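Local coordinates for tailspike protein (Siphovirus 9NA, PDB 3RIQ) that probably recognises and cleaves Salmonella lipopolysaccharide as the endorhamnosidase tailspike of the phage, at residues V235-Y241 / F267-I273. Sequence-based numbering, arbitrary orientation.
Sequences VRDLISY and FDNITTI
Segments 235-241 and 267-273 run parallel and in register on successive coils of a right-handed parallel beta-helix. V235 pairs with F267 (CA to CA 4.9 Å), and the register holds without a shift to Y241 and I273 (CA to CA 4.9 Å). The axes of strands 238-241 and 270-273 approach to 4.7 Å, and their directions differ by 13°. Both segments turn a corner at the same level, at D237 (phi/psi 60/52) and N269 (68/70), in the left-handed region; the rest is extended. Backbone hydrogen bonds run from D268 N to V235 O (2.9 Å) and from D237 N to D268 O (2.9 Å). The hydrogen bond from L238 N to N269 O (3.1 Å) bridges the corner. Those from T271 N to L238 O (2.9 Å), S240 N to T271 O (2.8 Å) and I273 N to S240 O (2.9 Å) follow.

V235, L238, F267 and I270 point into the coil interior, with S240 and T272. V235 CG1 lies 4.0 Å from I270 CD1. S240 OG and T272 OG1 hydrogen-bond to the carbonyls of G247 and G279. R236, I239, Y241, D268, T271 and I273 point outward. I239 and I273 pack on H231 of the second subunit. I273 CG2 meets the Y241 ring edge at CD1, 3.8 Å away.

At the corner, polar side chains line up at the trimer interface. N269 (chi1 t) hydrogen-bonds through OD1 to R313 NH1 and through ND2 to D268 OD2, both of the second subunit. R236 NH1 forms a salt bridge with D237 OD2 at 3.0 Å. D237 takes chi1 m, and its OD1 accepts a hydrogen bond from N269 ND2 at 2.9 Å.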
loop_
_atom_site.group_PDB
_atom_site.type_symbol
_atom_site.label_atom_id
_atom_site.label_comp_id
_atom_site.label_asym_id
_atom_site.label_seq_id
_atom_site.Cartn_x
_atom_site.Cartn_y
_atom_site.Cartn_z
ATOM N N VAL A 235 5.452 -13.192 9.499
ATOM C CA VAL A 235 6.261 -13.182 8.272
ATOM C C VAL A 235 6.176 -11.798 7.644
ATOM O O VAL A 235 5.080 -11.242 7.505
ATOM C CB VAL A 235 5.762 -14.224 7.224
ATOM C CG1 VAL A 235 6.608 -14.151 5.956
ATOM C CG2 VAL A 235 5.738 -15.640 7.831
ATOM N N ARG A 236 7.337 -11.265 7.215
ATOM C CA ARG A 236 7.374 -9.959 6.530
ATOM C C ARG A 236 8.297 -10.012 5.321
ATOM O O ARG A 236 9.371 -10.623 5.421
ATOM C CB ARG A 236 7.827 -8.854 7.498
ATOM C CG ARG A 236 7.940 -7.481 6.835
ATOM C CD ARG A 236 8.114 -6.338 7.818
ATOM N NE ARG A 236 9.222 -6.453 8.782
ATOM C CZ ARG A 236 10.463 -6.007 8.566
ATOM N NH1 ARG A 236 10.798 -5.528 7.357
ATOM N NH2 ARG A 236 11.380 -6.042 9.555
ATOM N N ASP A 237 7.857 -9.420 4.194
ATOM C CA ASP A 237 8.736 -9.227 2.993
ATOM C C ASP A 237 9.262 -10.548 2.448
ATOM O O ASP A 237 10.489 -10.711 2.275
ATOM C CB ASP A 237 9.925 -8.316 3.320
ATOM C CG ASP A 237 9.512 -6.918 3.713
ATOM O OD1 ASP A 237 8.439 -6.458 3.282
ATOM O OD2 ASP A 237 10.294 -6.258 4.443
ATOM N N LEU A 238 8.357 -11.498 2.188
ATOM C CA LEU A 238 8.759 -12.817 1.672
ATOM C C LEU A 238 8.127 -13.055 0.296
ATOM O O LEU A 238 6.971 -12.677 0.059
ATOM C CB LEU A 238 8.255 -13.915 2.636
ATOM C CG LEU A 238 8.572 -15.352 2.223
ATOM C CD1 LEU A 238 10.075 -15.638 2.311
ATOM C CD2 LEU A 238 7.774 -16.326 3.098
ATOM N N ILE A 239 8.879 -13.700 -0.590
ATOM C CA ILE A 239 8.300 -14.266 -1.843
ATOM C C ILE A 239 8.201 -15.773 -1.620
ATOM O O ILE A 239 9.206 -16.407 -1.291
ATOM C CB ILE A 239 9.184 -13.947 -3.081
ATOM C CG1 ILE A 239 9.286 -12.428 -3.282
ATOM C CG2 ILE A 239 8.614 -14.646 -4.299
ATOM C CD1 ILE A 239 10.294 -12.014 -4.322
ATOM N N SER A 240 7.013 -16.347 -1.796
ATOM C CA SER A 240 6.779 -17.794 -1.654
ATOM C C SER A 240 6.445 -18.303 -3.045
ATOM O O SER A 240 5.411 -17.890 -3.628
ATOM C CB SER A 240 5.599 -18.016 -0.712
ATOM O OG SER A 240 5.246 -19.384 -0.664
ATOM N N TYR A 241 7.313 -19.151 -3.605
ATOM C CA TYR A 241 7.204 -19.514 -5.031
ATOM C C TYR A 241 6.966 -20.995 -5.249
ATOM O O TYR A 241 7.828 -21.821 -4.901
ATOM C CB TYR A 241 8.523 -19.123 -5.722
ATOM C CG TYR A 241 8.667 -19.596 -7.163
ATOM C CD1 TYR A 241 7.765 -19.193 -8.175
ATOM C CD2 TYR A 241 9.743 -20.427 -7.516
ATOM C CE1 TYR A 241 7.931 -19.624 -9.504
ATOM C CE2 TYR A 241 9.922 -20.867 -8.852
ATOM C CZ TYR A 241 9.003 -20.441 -9.832
ATOM O OH TYR A 241 9.142 -20.813 -11.158
ATOM N N PHE A 267 1.392 -10.695 9.243
ATOM C CA PHE A 267 1.800 -11.118 7.911
ATOM C C PHE A 267 1.774 -9.861 7.059
ATOM O O PHE A 267 0.680 -9.328 6.773
ATOM C CB PHE A 267 0.831 -12.180 7.361
ATOM C CG PHE A 267 0.728 -13.406 8.246
ATOM C CD1 PHE A 267 1.661 -14.435 8.123
ATOM C CD2 PHE A 267 -0.257 -13.504 9.266
ATOM C CE1 PHE A 267 1.579 -15.565 8.947
ATOM C CE2 PHE A 267 -0.323 -14.638 10.113
ATOM C CZ PHE A 267 0.595 -15.663 9.945
ATOM N N ASP A 268 2.968 -9.392 6.672
ATOM C CA ASP A 268 3.114 -8.095 5.996
ATOM C C ASP A 268 3.989 -8.242 4.749
ATOM O O ASP A 268 5.178 -8.541 4.873
ATOM C CB ASP A 268 3.730 -7.073 6.982
ATOM C CG ASP A 268 4.106 -5.737 6.325
ATOM O OD1 ASP A 268 3.568 -5.379 5.254
ATOM O OD2 ASP A 268 4.936 -5.008 6.930
ATOM N N ASN A 269 3.412 -8.010 3.571
ATOM C CA ASN A 269 4.161 -8.027 2.318
ATOM C C ASN A 269 4.645 -9.415 1.959
ATOM O O ASN A 269 5.857 -9.721 1.984
ATOM C CB ASN A 269 5.313 -7.019 2.308
ATOM C CG ASN A 269 5.847 -6.783 0.899
ATOM O OD1 ASN A 269 5.197 -7.193 -0.057
ATOM N ND2 ASN A 269 7.040 -6.210 0.768
ATOM N N ILE A 270 3.691 -10.253 1.611
ATOM C CA ILE A 270 3.971 -11.590 1.146
ATOM C C ILE A 270 3.503 -11.636 -0.297
ATOM O O ILE A 270 2.383 -11.227 -0.593
ATOM C CB ILE A 270 3.257 -12.645 1.989
ATOM C CG1 ILE A 270 3.731 -12.554 3.455
ATOM C CG2 ILE A 270 3.481 -14.084 1.369
ATOM C CD1 ILE A 270 2.953 -13.380 4.430
ATOM N N THR A 271 4.376 -12.119 -1.179
ATOM C CA THR A 271 4.082 -12.330 -2.602
ATOM C C THR A 271 4.064 -13.830 -2.820
ATOM O O THR A 271 5.121 -14.474 -2.668
ATOM C CB THR A 271 5.223 -11.728 -3.484
ATOM O OG1 THR A 271 5.304 -10.320 -3.235
ATOM C CG2 THR A 271 4.996 -12.015 -4.964
ATOM N N THR A 272 2.910 -14.386 -3.193
ATOM C CA THR A 272 2.815 -15.847 -3.407
ATOM C C THR A 272 2.536 -16.113 -4.858
ATOM O O THR A 272 1.560 -15.591 -5.414
ATOM C CB THR A 272 1.715 -16.482 -2.567
ATOM O OG1 THR A 272 1.946 -16.194 -1.190
ATOM C CG2 THR A 272 1.710 -18.012 -2.782
ATOM N N ILE A 273 3.422 -16.869 -5.479
ATOM C CA ILE A 273 3.301 -17.182 -6.908
ATOM C C ILE A 273 3.057 -18.676 -7.119
ATOM O O ILE A 273 3.917 -19.482 -6.787
ATOM C CB ILE A 273 4.612 -16.783 -7.640
ATOM C CG1 ILE A 273 4.849 -15.247 -7.532
ATOM C CG2 ILE A 273 4.575 -17.271 -9.121
ATOM C CD1 ILE A 273 6.285 -14.750 -7.955
HETATM O O HOH W 1 7.354 -4.379 4.719
HETATM O O HOH W 2 6.724 -9.712 -0.939
#